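Local coordinates for protein endoglucanase (Fervidobacterium pennivorans DSM 9078, PDB 6KDD) that probably hydrolyses beta-1,4-glucosidic bonds in cellulose-like glucans, as a (beta/alpha)8-barrel glycoside hydrolase of family 5, at residues H86-A91 / K131-N136; K128-K131 / N136-F139; K18-G23 / T97-T102; I60-S65 / E82-V87. All coordinates share one frame; numbering follows the deposited sequence.

Contact 1 of 4, residues H86-A91 / K131-N136. With NI (nickel (II) ion), chain C.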
loop_
_atom_site.group_PDB
_atom_site.type_symbol
_atom_site.label_atom_id
_atom_site.label_comp_id
_atom_site.label_asym_id
_atom_site.label_seq_id
_atom_site.Cartn_x
_atom_site.Cartn_y
_atom_site.Cartn_z
ATOM N N HIS A 86 -3.213 -11.144 15.306
ATOM C CA HIS A 86 -4.131 -12.157 14.789
ATOM C C HIS A 86 -4.239 -12.140 13.262
ATOM O O HIS A 86 -4.225 -13.192 12.591
ATOM C CB HIS A 86 -5.498 -12.112 15.518
ATOM C CG HIS A 86 -6.462 -13.128 15.030
ATOM N ND1 HIS A 86 -6.630 -14.357 15.639
ATOM C CD2 HIS A 86 -7.249 -13.143 13.933
ATOM C CE1 HIS A 86 -7.546 -15.052 15.009
ATOM N NE2 HIS A 86 -7.921 -14.349 13.938
ATOM N N VAL A 87 -4.447 -10.929 12.713
ATOM C CA VAL A 87 -4.591 -10.746 11.281
ATOM C C VAL A 87 -3.318 -11.174 10.562
ATOM O O VAL A 87 -3.372 -11.912 9.561
ATOM C CB VAL A 87 -4.948 -9.269 10.964
ATOM C CG1 VAL A 87 -4.919 -8.975 9.461
ATOM C CG2 VAL A 87 -6.306 -8.906 11.597
ATOM N N VAL A 88 -2.181 -10.626 11.004
ATOM C CA VAL A 88 -0.898 -10.985 10.411
ATOM C C VAL A 88 -0.717 -12.512 10.439
ATOM O O VAL A 88 -0.316 -13.112 9.438
ATOM C CB VAL A 88 0.244 -10.263 11.153
ATOM C CG1 VAL A 88 1.577 -10.917 10.856
ATOM C CG2 VAL A 88 0.279 -8.788 10.798
ATOM N N ASP A 89 -1.012 -13.132 11.594
ATOM C CA ASP A 89 -0.822 -14.563 11.807
ATOM C C ASP A 89 -1.659 -15.365 10.832
ATOM O O ASP A 89 -1.148 -16.302 10.201
ATOM C CB ASP A 89 -1.161 -15.029 13.242
ATOM C CG ASP A 89 -0.105 -14.639 14.266
ATOM O OD1 ASP A 89 0.897 -14.021 13.880
ATOM O OD2 ASP A 89 -0.340 -14.844 15.450
ATOM N N ARG A 90 -2.951 -14.994 10.683
ATOM C CA ARG A 90 -3.796 -15.709 9.737
ATOM C C ARG A 90 -3.273 -15.617 8.302
ATOM O O ARG A 90 -3.369 -16.605 7.545
ATOM C CB ARG A 90 -5.265 -15.254 9.816
ATOM C CG ARG A 90 -5.948 -15.595 11.129
ATOM C CD ARG A 90 -6.331 -17.074 11.179
ATOM N NE ARG A 90 -7.194 -17.524 12.272
ATOM C CZ ARG A 90 -6.971 -18.585 13.058
ATOM N NH1 ARG A 90 -5.882 -19.329 12.906
ATOM N NH2 ARG A 90 -7.825 -18.877 14.025
ATOM N N ALA A 91 -2.777 -14.439 7.905
ATOM C CA ALA A 91 -2.236 -14.271 6.566
ATOM C C ALA A 91 -0.978 -15.131 6.366
ATOM O O ALA A 91 -0.826 -15.794 5.343
ATOM C CB ALA A 91 -1.952 -12.803 6.306
ATOM N N LYS A 131 9.663 -8.730 15.951
ATOM C CA LYS A 131 11.042 -8.858 15.508
ATOM C C LYS A 131 11.343 -10.302 15.114
ATOM O O LYS A 131 12.131 -10.547 14.205
ATOM C CB LYS A 131 12.002 -8.315 16.574
ATOM C CG LYS A 131 11.993 -9.054 17.902
ATOM C CD LYS A 131 13.056 -8.536 18.890
ATOM C CE LYS A 131 14.210 -9.502 19.067
ATOM N NZ LYS A 131 15.319 -9.215 18.127
ATOM N N ASP A 132 10.675 -11.252 15.778
ATOM C CA ASP A 132 11.013 -12.666 15.636
ATOM C C ASP A 132 10.192 -13.313 14.518
ATOM O O ASP A 132 10.344 -14.502 14.249
ATOM C CB ASP A 132 10.933 -13.376 16.999
ATOM C CG ASP A 132 12.087 -12.937 17.893
ATOM O OD1 ASP A 132 13.211 -12.993 17.401
ATOM O OD2 ASP A 132 11.839 -12.421 19.016
ATOM N N TYR A 133 9.382 -12.507 13.807
ATOM C CA TYR A 133 8.524 -13.008 12.746
ATOM C C TYR A 133 9.322 -13.436 11.522
ATOM O O TYR A 133 10.383 -12.888 11.251
ATOM C CB TYR A 133 7.454 -11.960 12.392
ATOM C CG TYR A 133 6.194 -12.224 13.172
ATOM C CD1 TYR A 133 6.239 -12.359 14.558
ATOM C CD2 TYR A 133 4.988 -12.475 12.539
ATOM C CE1 TYR A 133 5.122 -12.699 15.309
ATOM C CE2 TYR A 133 3.856 -12.807 13.281
ATOM C CZ TYR A 133 3.916 -12.878 14.668
ATOM O OH TYR A 133 2.817 -13.197 15.414
ATOM N N PRO A 134 8.784 -14.355 10.697
ATOM C CA PRO A 134 9.443 -14.804 9.461
ATOM C C PRO A 134 9.723 -13.656 8.484
ATOM O O PRO A 134 9.151 -12.575 8.612
ATOM C CB PRO A 134 8.509 -15.855 8.838
ATOM C CG PRO A 134 7.368 -16.042 9.808
ATOM C CD PRO A 134 7.486 -14.993 10.902
ATOM N N GLU A 135 10.622 -13.892 7.525
ATOM C CA GLU A 135 11.100 -12.852 6.620
ATOM C C GLU A 135 10.006 -12.363 5.648
ATOM O O GLU A 135 10.169 -11.345 4.966
ATOM C CB GLU A 135 12.341 -13.327 5.846
ATOM C CG GLU A 135 12.105 -14.440 4.844
ATOM C CD GLU A 135 13.367 -14.759 4.038
ATOM O OE1 GLU A 135 13.268 -15.496 3.032
ATOM O OE2 GLU A 135 14.461 -14.243 4.406
ATOM N N ASN A 136 8.911 -13.101 5.524
ATOM C CA ASN A 136 7.873 -12.707 4.576
ATOM C C ASN A 136 6.825 -11.773 5.214
ATOM O O ASN A 136 5.739 -11.607 4.640
ATOM C CB ASN A 136 7.264 -13.933 3.875
ATOM C CG ASN A 136 6.666 -14.934 4.844
ATOM O OD1 ASN A 136 7.075 -15.010 5.989
ATOM N ND2 ASN A 136 5.665 -15.664 4.397
HETATM NI NI NI C . -5.543 -15.153 17.308
HETATM O O HOH W 1 -7.482 -16.369 18.437
#

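Contact 2 of 4, residues K128-K131 / N136-F139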
loop_
_atom_site.group_PDB
_atom_site.type_symbol
_atom_site.label_atom_id
_atom_site.label_comp_id
_atom_site.label_asym_id
_atom_site.label_seq_id
_atom_site.Cartn_x
_atom_site.Cartn_y
_atom_site.Cartn_z
ATOM N N LYS A 128 9.631 -4.092 17.545
ATOM C CA LYS A 128 10.000 -4.933 18.677
ATOM C C LYS A 128 9.033 -6.105 18.789
ATOM O O LYS A 128 9.461 -7.245 18.927
ATOM C CB LYS A 128 9.966 -4.145 19.988
ATOM C CG LYS A 128 11.281 -3.445 20.308
ATOM C CD LYS A 128 11.346 -2.837 21.693
ATOM C CE LYS A 128 12.655 -2.124 21.947
ATOM N NZ LYS A 128 12.440 -0.908 22.763
ATOM N N PHE A 129 7.732 -5.801 18.723
ATOM C CA PHE A 129 6.694 -6.812 18.776
ATOM C C PHE A 129 6.869 -7.898 17.711
ATOM O O PHE A 129 6.696 -9.075 18.037
ATOM C CB PHE A 129 5.321 -6.132 18.700
ATOM C CG PHE A 129 4.172 -7.050 19.024
ATOM C CD1 PHE A 129 3.584 -7.826 18.029
ATOM C CD2 PHE A 129 3.666 -7.119 20.317
ATOM C CE1 PHE A 129 2.523 -8.666 18.342
ATOM C CE2 PHE A 129 2.603 -7.954 20.622
ATOM C CZ PHE A 129 2.023 -8.714 19.629
ATOM N N PHE A 130 7.207 -7.521 16.453
ATOM C CA PHE A 130 7.268 -8.487 15.367
ATOM C C PHE A 130 8.706 -8.935 15.046
ATOM O O PHE A 130 8.957 -9.508 13.994
ATOM C CB PHE A 130 6.527 -7.968 14.110
ATOM C CG PHE A 130 5.029 -7.934 14.276
ATOM C CD1 PHE A 130 4.266 -9.100 14.186
ATOM C CD2 PHE A 130 4.360 -6.730 14.484
ATOM C CE1 PHE A 130 2.878 -9.079 14.360
ATOM C CE2 PHE A 130 2.974 -6.709 14.640
ATOM C CZ PHE A 130 2.231 -7.876 14.578
ATOM N N LYS A 131 9.663 -8.730 15.951
ATOM C CA LYS A 131 11.042 -8.858 15.508
ATOM C C LYS A 131 11.343 -10.302 15.114
ATOM O O LYS A 131 12.131 -10.547 14.205
ATOM C CB LYS A 131 12.002 -8.315 16.574
ATOM C CG LYS A 131 11.993 -9.054 17.902
ATOM C CD LYS A 131 13.056 -8.536 18.890
ATOM C CE LYS A 131 14.210 -9.502 19.067
ATOM N NZ LYS A 131 15.319 -9.215 18.127
ATOM N N ASN A 136 8.911 -13.101 5.524
ATOM C CA ASN A 136 7.873 -12.707 4.576
ATOM C C ASN A 136 6.825 -11.773 5.214
ATOM O O ASN A 136 5.739 -11.607 4.640
ATOM C CB ASN A 136 7.264 -13.933 3.875
ATOM C CG ASN A 136 6.666 -14.934 4.844
ATOM O OD1 ASN A 136 7.075 -15.010 5.989
ATOM N ND2 ASN A 136 5.665 -15.664 4.397
ATOM N N LEU A 137 7.121 -11.224 6.403
ATOM C CA LEU A 137 6.409 -10.074 6.954
ATOM C C LEU A 137 7.304 -8.861 6.707
ATOM O O LEU A 137 8.463 -8.830 7.180
ATOM C CB LEU A 137 6.177 -10.257 8.468
ATOM C CG LEU A 137 5.649 -8.992 9.169
ATOM C CD1 LEU A 137 4.266 -8.641 8.603
ATOM C CD2 LEU A 137 5.650 -9.141 10.702
ATOM N N PHE A 138 6.816 -7.929 5.892
ATOM C CA PHE A 138 7.533 -6.691 5.614
ATOM C C PHE A 138 6.866 -5.525 6.332
ATOM O O PHE A 138 5.660 -5.566 6.636
ATOM C CB PHE A 138 7.557 -6.374 4.111
ATOM C CG PHE A 138 8.157 -7.373 3.158
ATOM C CD1 PHE A 138 8.833 -8.523 3.593
ATOM C CD2 PHE A 138 8.043 -7.157 1.787
ATOM C CE1 PHE A 138 9.334 -9.445 2.680
ATOM C CE2 PHE A 138 8.572 -8.063 0.880
ATOM C CZ PHE A 138 9.243 -9.192 1.331
ATOM N N PHE A 139 7.674 -4.484 6.614
ATOM C CA PHE A 139 7.193 -3.272 7.264
ATOM C C PHE A 139 7.151 -2.130 6.234
ATOM O O PHE A 139 7.952 -2.109 5.299
ATOM C CB PHE A 139 8.124 -2.809 8.383
ATOM C CG PHE A 139 8.249 -3.728 9.564
ATOM C CD1 PHE A 139 7.292 -4.716 9.834
ATOM C CD2 PHE A 139 9.347 -3.618 10.398
ATOM C CE1 PHE A 139 7.419 -5.577 10.922
ATOM C CE2 PHE A 139 9.470 -4.482 11.484
ATOM C CZ PHE A 139 8.509 -5.451 11.751
#

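Contact 3 of 4, residues K18-G23 / T97-T102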
loop_
_atom_site.group_PDB
_atom_site.type_symbol
_atom_site.label_atom_id
_atom_site.label_comp_id
_atom_site.label_asym_id
_atom_site.label_seq_id
_atom_site.Cartn_x
_atom_site.Cartn_y
_atom_site.Cartn_z
ATOM N N LYS A 18 10.085 -9.972 -5.434
ATOM C CA LYS A 18 9.400 -11.054 -6.123
ATOM C C LYS A 18 8.460 -11.838 -5.203
ATOM O O LYS A 18 7.563 -12.496 -5.721
ATOM C CB LYS A 18 10.396 -12.009 -6.788
ATOM C CG LYS A 18 10.976 -11.476 -8.091
ATOM C CD LYS A 18 12.180 -12.268 -8.589
ATOM C CE LYS A 18 12.980 -11.474 -9.602
ATOM N NZ LYS A 18 13.525 -12.352 -10.662
ATOM N N ILE A 19 8.648 -11.825 -3.869
ATOM C CA ILE A 19 7.667 -12.570 -3.089
ATOM C C ILE A 19 6.481 -11.677 -2.704
ATOM O O ILE A 19 5.512 -12.177 -2.149
ATOM C CB ILE A 19 8.236 -13.351 -1.885
ATOM C CG1 ILE A 19 8.736 -12.417 -0.776
ATOM C CG2 ILE A 19 9.273 -14.402 -2.332
ATOM C CD1 ILE A 19 8.746 -13.068 0.582
ATOM N N ILE A 20 6.542 -10.369 -2.985
ATOM C CA ILE A 20 5.314 -9.585 -3.015
ATOM C C ILE A 20 4.466 -10.056 -4.185
ATOM O O ILE A 20 3.284 -10.376 -4.009
ATOM C CB ILE A 20 5.626 -8.088 -3.094
ATOM C CG1 ILE A 20 6.480 -7.698 -1.887
ATOM C CG2 ILE A 20 4.341 -7.279 -3.146
ATOM C CD1 ILE A 20 7.066 -6.312 -1.925
ATOM N N GLY A 21 5.082 -10.075 -5.392
ATOM C CA GLY A 21 4.406 -10.649 -6.543
ATOM C C GLY A 21 3.057 -9.983 -6.788
ATOM O O GLY A 21 2.998 -8.760 -6.915
ATOM N N LYS A 22 2.003 -10.807 -6.832
ATOM C CA LYS A 22 0.640 -10.374 -7.079
ATOM C C LYS A 22 -0.044 -10.154 -5.725
ATOM O O LYS A 22 -0.168 -11.106 -4.952
ATOM C CB LYS A 22 -0.118 -11.482 -7.814
ATOM C CG LYS A 22 0.524 -12.013 -9.097
ATOM C CD LYS A 22 -0.421 -13.024 -9.756
ATOM C CE LYS A 22 0.068 -13.637 -11.055
ATOM N NZ LYS A 22 1.020 -12.708 -11.711
ATOM N N GLY A 23 -0.517 -8.922 -5.472
ATOM C CA GLY A 23 -0.953 -8.583 -4.126
ATOM C C GLY A 23 -2.287 -7.858 -4.112
ATOM O O GLY A 23 -2.728 -7.346 -5.162
ATOM N N THR A 97 2.739 -13.476 1.720
ATOM C CA THR A 97 3.592 -12.393 2.151
ATOM C C THR A 97 2.703 -11.277 2.705
ATOM O O THR A 97 1.596 -11.035 2.204
ATOM C CB THR A 97 4.453 -11.900 0.981
ATOM O OG1 THR A 97 5.262 -12.997 0.511
ATOM C CG2 THR A 97 5.271 -10.672 1.341
ATOM N N VAL A 98 3.162 -10.657 3.780
ATOM C CA VAL A 98 2.335 -9.672 4.478
ATOM C C VAL A 98 3.109 -8.366 4.612
ATOM O O VAL A 98 4.242 -8.350 5.088
ATOM C CB VAL A 98 1.858 -10.133 5.870
ATOM C CG1 VAL A 98 0.940 -9.075 6.489
ATOM C CG2 VAL A 98 1.166 -11.465 5.838
ATOM N N ILE A 99 2.460 -7.268 4.248
ATOM C CA ILE A 99 3.015 -5.951 4.454
ATOM C C ILE A 99 2.095 -5.219 5.425
ATOM O O ILE A 99 0.884 -5.084 5.168
ATOM C CB ILE A 99 3.110 -5.168 3.133
ATOM C CG1 ILE A 99 4.045 -5.867 2.152
ATOM C CG2 ILE A 99 3.531 -3.727 3.466
ATOM C CD1 ILE A 99 3.725 -5.654 0.679
ATOM N N ILE A 100 2.693 -4.751 6.525
ATOM C CA ILE A 100 1.978 -3.891 7.459
ATOM C C ILE A 100 2.598 -2.492 7.400
ATOM O O ILE A 100 3.824 -2.327 7.305
ATOM C CB ILE A 100 1.987 -4.453 8.899
ATOM C CG1 ILE A 100 3.411 -4.705 9.419
ATOM C CG2 ILE A 100 1.137 -5.724 8.982
ATOM C CD1 ILE A 100 3.455 -4.928 10.934
ATOM N N ASN A 101 1.730 -1.487 7.503
ATOM C CA ASN A 101 2.210 -0.119 7.441
ATOM C C ASN A 101 1.696 0.678 8.641
ATOM O O ASN A 101 1.047 0.143 9.553
ATOM C CB ASN A 101 1.823 0.535 6.107
ATOM C CG ASN A 101 0.354 0.894 6.044
ATOM O OD1 ASN A 101 -0.344 0.941 7.063
ATOM N ND2 ASN A 101 -0.122 1.159 4.835
ATOM N N THR A 102 1.977 1.995 8.600
ATOM C CA THR A 102 1.193 2.975 9.324
ATOM C C THR A 102 0.471 3.828 8.266
ATOM O O THR A 102 1.047 4.137 7.229
ATOM C CB THR A 102 2.087 3.822 10.257
ATOM O OG1 THR A 102 2.632 2.923 11.225
ATOM C CG2 THR A 102 1.340 4.941 10.958
#

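Contact 4 of 4, residues I60-S65 / E82-V87. With NI (nickel (II) ion), chain C.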
loop_
_atom_site.group_PDB
_atom_site.type_symbol
_atom_site.label_atom_id
_atom_site.label_comp_id
_atom_site.label_asym_id
_atom_site.label_seq_id
_atom_site.Cartn_x
_atom_site.Cartn_y
_atom_site.Cartn_z
ATOM N N ILE A 60 -1.698 -4.532 4.418
ATOM C CA ILE A 60 -2.660 -4.291 5.488
ATOM C C ILE A 60 -2.459 -2.872 5.995
ATOM O O ILE A 60 -1.581 -2.622 6.814
ATOM C CB ILE A 60 -2.514 -5.290 6.653
ATOM C CG1 ILE A 60 -2.470 -6.757 6.188
ATOM C CG2 ILE A 60 -3.633 -5.073 7.711
ATOM C CD1 ILE A 60 -3.799 -7.217 5.658
ATOM N N PRO A 61 -3.262 -1.908 5.527
ATOM C CA PRO A 61 -3.245 -0.562 6.093
ATOM C C PRO A 61 -3.706 -0.539 7.539
ATOM O O PRO A 61 -4.737 -1.142 7.896
ATOM C CB PRO A 61 -4.308 0.181 5.276
ATOM C CG PRO A 61 -4.335 -0.612 3.939
ATOM C CD PRO A 61 -4.156 -2.055 4.376
ATOM N N ILE A 62 -2.973 0.224 8.378
ATOM C CA ILE A 62 -3.267 0.202 9.804
ATOM C C ILE A 62 -3.014 1.609 10.370
ATOM O O ILE A 62 -1.886 2.110 10.290
ATOM C CB ILE A 62 -2.329 -0.802 10.522
ATOM C CG1 ILE A 62 -2.507 -2.258 10.072
ATOM C CG2 ILE A 62 -2.508 -0.731 12.036
ATOM C CD1 ILE A 62 -1.406 -3.130 10.687
ATOM N N ARG A 63 -4.045 2.107 11.049
ATOM C CA ARG A 63 -4.049 3.429 11.681
ATOM C C ARG A 63 -3.636 3.274 13.149
ATOM O O ARG A 63 -4.447 3.421 14.062
ATOM C CB ARG A 63 -5.430 4.072 11.578
ATOM C CG ARG A 63 -5.379 5.561 11.922
ATOM C CD ARG A 63 -6.761 6.092 12.120
ATOM N NE ARG A 63 -7.445 6.211 10.829
ATOM C CZ ARG A 63 -8.217 7.227 10.462
ATOM N NH1 ARG A 63 -8.366 8.262 11.277
ATOM N NH2 ARG A 63 -8.840 7.201 9.290
ATOM N N TRP A 64 -2.345 3.002 13.349
ATOM C CA TRP A 64 -1.856 2.741 14.697
ATOM C C TRP A 64 -2.058 3.991 15.564
ATOM O O TRP A 64 -2.385 3.883 16.747
ATOM C CB TRP A 64 -0.366 2.429 14.638
ATOM C CG TRP A 64 0.011 1.154 13.955
ATOM C CD1 TRP A 64 0.459 1.017 12.673
ATOM C CD2 TRP A 64 0.030 -0.147 14.554
ATOM N NE1 TRP A 64 0.756 -0.298 12.432
ATOM C CE2 TRP A 64 0.505 -1.032 13.565
ATOM C CE3 TRP A 64 -0.296 -0.632 15.827
ATOM C CZ2 TRP A 64 0.668 -2.403 13.789
ATOM C CZ3 TRP A 64 -0.125 -1.987 16.062
ATOM C CH2 TRP A 64 0.355 -2.848 15.054
ATOM N N SER A 65 -1.950 5.165 14.926
ATOM C CA SER A 65 -1.998 6.443 15.623
ATOM C C SER A 65 -3.358 6.633 16.295
ATOM O O SER A 65 -3.513 7.453 17.193
ATOM C CB SER A 65 -1.674 7.591 14.660
ATOM O OG SER A 65 -2.763 7.704 13.757
ATOM N N GLU A 82 -2.734 -7.048 19.683
ATOM C CA GLU A 82 -3.144 -8.456 19.587
ATOM C C GLU A 82 -4.067 -8.691 18.396
ATOM O O GLU A 82 -4.011 -9.737 17.744
ATOM C CB GLU A 82 -3.913 -8.943 20.816
ATOM C CG GLU A 82 -3.213 -8.622 22.110
ATOM C CD GLU A 82 -2.087 -9.529 22.562
ATOM O OE1 GLU A 82 -1.480 -10.218 21.696
ATOM O OE2 GLU A 82 -1.825 -9.551 23.802
ATOM N N ARG A 83 -4.948 -7.730 18.132
ATOM C CA ARG A 83 -5.746 -7.796 16.912
ATOM C C ARG A 83 -4.868 -7.784 15.650
ATOM O O ARG A 83 -5.120 -8.580 14.740
ATOM C CB ARG A 83 -6.802 -6.681 16.855
ATOM C CG ARG A 83 -7.544 -6.657 15.528
ATOM C CD ARG A 83 -8.401 -7.892 15.384
ATOM N NE ARG A 83 -9.164 -7.798 14.151
ATOM C CZ ARG A 83 -9.559 -8.836 13.394
ATOM N NH1 ARG A 83 -9.271 -10.083 13.740
ATOM N NH2 ARG A 83 -10.171 -8.604 12.244
ATOM N N VAL A 84 -3.900 -6.872 15.543
ATOM C CA VAL A 84 -3.058 -6.862 14.358
ATOM C C VAL A 84 -2.274 -8.188 14.320
ATOM O O VAL A 84 -2.139 -8.783 13.272
ATOM C CB VAL A 84 -2.130 -5.627 14.305
ATOM C CG1 VAL A 84 -1.082 -5.714 13.213
ATOM C CG2 VAL A 84 -2.913 -4.300 14.264
ATOM N N LYS A 85 -1.782 -8.670 15.473
ATOM C CA LYS A 85 -1.068 -9.960 15.467
ATOM C C LYS A 85 -1.930 -11.083 14.893
ATOM O O LYS A 85 -1.443 -11.925 14.105
ATOM C CB LYS A 85 -0.564 -10.321 16.872
ATOM C CG LYS A 85 0.207 -11.645 16.959
ATOM C CD LYS A 85 0.706 -11.882 18.362
ATOM C CE LYS A 85 1.216 -13.270 18.714
ATOM N NZ LYS A 85 1.414 -14.172 17.565
ATOM N N HIS A 86 -3.213 -11.144 15.306
ATOM C CA HIS A 86 -4.131 -12.157 14.789
ATOM C C HIS A 86 -4.239 -12.140 13.262
ATOM O O HIS A 86 -4.225 -13.192 12.591
ATOM C CB HIS A 86 -5.498 -12.112 15.518
ATOM C CG HIS A 86 -6.462 -13.128 15.030
ATOM N ND1 HIS A 86 -6.630 -14.357 15.639
ATOM C CD2 HIS A 86 -7.249 -13.143 13.933
ATOM C CE1 HIS A 86 -7.546 -15.052 15.009
ATOM N NE2 HIS A 86 -7.921 -14.349 13.938
ATOM N N VAL A 87 -4.447 -10.929 12.713
ATOM C CA VAL A 87 -4.591 -10.746 11.281
ATOM C C VAL A 87 -3.318 -11.174 10.562
ATOM O O VAL A 87 -3.372 -11.912 9.561
ATOM C CB VAL A 87 -4.948 -9.269 10.964
ATOM C CG1 VAL A 87 -4.919 -8.975 9.461
ATOM C CG2 VAL A 87 -6.306 -8.906 11.597
HETATM NI NI NI C . -5.543 -15.153 17.308
HETATM O O HOH W 1 -7.482 -16.369 18.437
#

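Contact 1 of 4, residues H86-A91 / K131-N136
Tyr-133 points its ring at helix 78-93, hydroxyl foremost, meeting the carboxylate of Asp-89 and a methyl of Val-88. The phenol OH donates to Asp-89 OD1 over 2.6 Å, using the syn lone pair of that oxygen. Carboxylate and ring lie nearly in one plane, 14° apart, with OD1 at the ring edge, 3.3 Å from Tyr-133 CE2. Asp-89 swings CG beside its own backbone N (chi1 -75°), carrying OD1 round to the tyrosine. One helix position earlier, Val-88 CG1 comes obliquely to the ring and touches Tyr-133 CE2 at 3.8 Å. The tyrosine belongs to the loop between helix 112-129 and strand 137-140 of the TIM barrel, and its ring also meets Phe-130 edge-to-face. On another side of the helix, His-86 ND1 coordinates a nickel ion at 2.1 Å, with a water as a further ligand. The other ring nitrogen, NE2, is paired with Asp-44. A phenylalanine in place of Tyr-133 would probably keep much of the packing on Val-88 but leave Asp-89 OD1 without its phenol donor. Lys-85 NZ pairs with Asp-89 OD2 and also hydrogen-bonds the phenol oxygen, a closed triangle in which the ammonium would be expected to steady the carboxylate's negative charge and polarise the hydroxyl.

Contact 2 of 4, residues K128-K131 / N136-F139
The chain leaves helix 112-129 at Phe-130, the first residue off helical backbone angles, and turns into strand 137-140 so that the CA atoms of Phe-130 and Leu-137 lie 8.6 Å apart. This is an alpha-to-beta connection of the TIM barrel, where the end of an outer helix is packed onto the start of the next barrel strand. Apolar contact alone joins the two segments. Leu-137, with CG anti to the backbone N (chi1 170°), extends toward Phe-130 and runs perpendicular to it. Its CD2 methyl settles at the root of the aromatic side chain, 3.7 Å from Phe-130 CB and equally close to CD1, approaching the ring obliquely. Phe-139, two residues along the strand, brings its ring to the same root edge-on, with Phe-130 CB near the ring plane. Both strand residues therefore grip the base of Phe-130, while the far rim of its ring reaches helix 78-93. Phe-129 turns a ring edge to one face of Phe-130, its CD1 3.5 Å above the plane and over the ring centre. Ile-100 of strand 97-101 touches Phe-130 too. On the strand side, the closest approach of Phe-139 is its CZ, 4.0 Å from Phe-130 CB.

Contact 3 of 4, residues K18-G23 / T97-T102
Thr-97 OG1 donates a 2.8 Å hydrogen bond to the backbone oxygen of Ile-19, joining strand 97-101 of the TIM barrel to helix 13-20 at the N-terminal end of the barrel strands. The hydroxyl reaches the carbonyl from above its plane, 49° out of it, with a C=O...O angle of 128°, so it does not lie on a lone pair. In Thr-97 a chi1 of -60° puts OG1 opposite the carbonyl carbon, which turns the hydroxyl to the helix end. The Ile-19 side chain passes across the threonine, beside the bond. Deeper in, Ile-20 CG2 meets Ile-99 CD1 at 4.2 Å, a looser apolar touch between side chains of the helix and the barrel interior. Thr-97 and Ile-99 alternate with Val-98 along the strand, and both point toward the helix end.

Beyond this shell, Phe-138 of the neighbouring strand touches both Ile-19 and Ile-20, and Asn-136 packs on Ile-19 and Thr-97. At Gly-21, just past the helix, positive phi turns the chain into strand 22-25. Ser-57 OG hydrogen-bonds Ile-20 O, and Asp-56 OD2 takes the backbone N-H of Lys-22, holding the turn to the start of strand 57-60. Back at the first shell, the apolar methyl Ile-19 CD1 rests 3.5 Å from Thr-97 OG1.

Contact 4 of 4, residues I60-S65 / E82-V87
Val-84 points from helix 78-93 to the segment that follows strand 57-60, and each of its three side-chain carbons meets a partner there. CB lies 3.8 Å from Trp-64 CH2. CG1, swung opposite the backbone N (chi1 170°), runs tip to tip against Ile-62 and stops 3.6 Å from its CD1, also touching the indole at CH2. The other branch, CG2, comes obliquely to the benzo part of the indole, 3.7 Å from Trp-64 CH2 and a little farther from CZ3. Valine and tryptophan arrive from opposite directions. Ile-62 CG2 sits 3.3 Å above one face of the indole, offset toward its rim. One helical turn on, Val-87 CG1 meets Ile-60 CD1 at 4.3 Å, extending the apolar seam of this beta-alpha unit of the TIM barrel. The polar edge of the indole is tied to the next strand, where NE1 donates to Asn-101 O. With Trp-64 cut back to alanine, the Val-84 methyls would probably face a gap and Asn-101 O would lose its indole donor. The helix is thus joined to the end of strand 57-60 and the loop after it by buried hydrocarbon alone, and the indole N-H is satisfied by the barrel strand.

Overall arrangement
From the N terminus, residues 18-23 lead from helix 13-20 into the first barrel strand, and contact 3 closes the long loop from there to strand 97-101. Contact 4 is nested inside that loop, packing helix 78-93 on the segment after strand 57-60. The same helix, sharing His-86 and Val-87, opens contact 1, which crosses contact 3 and closes at residues 131-136. Contact 2 follows contact 3 in series and spans the short turn from helix 112-129 to strand 137-140, and its far side shares Asn-136 with contact 1. Strand 97-101 is central: it pairs with strands 57-60 and 137-140, and Ile-100 packs on Val-88, so neighbouring beta-alpha units are tied together.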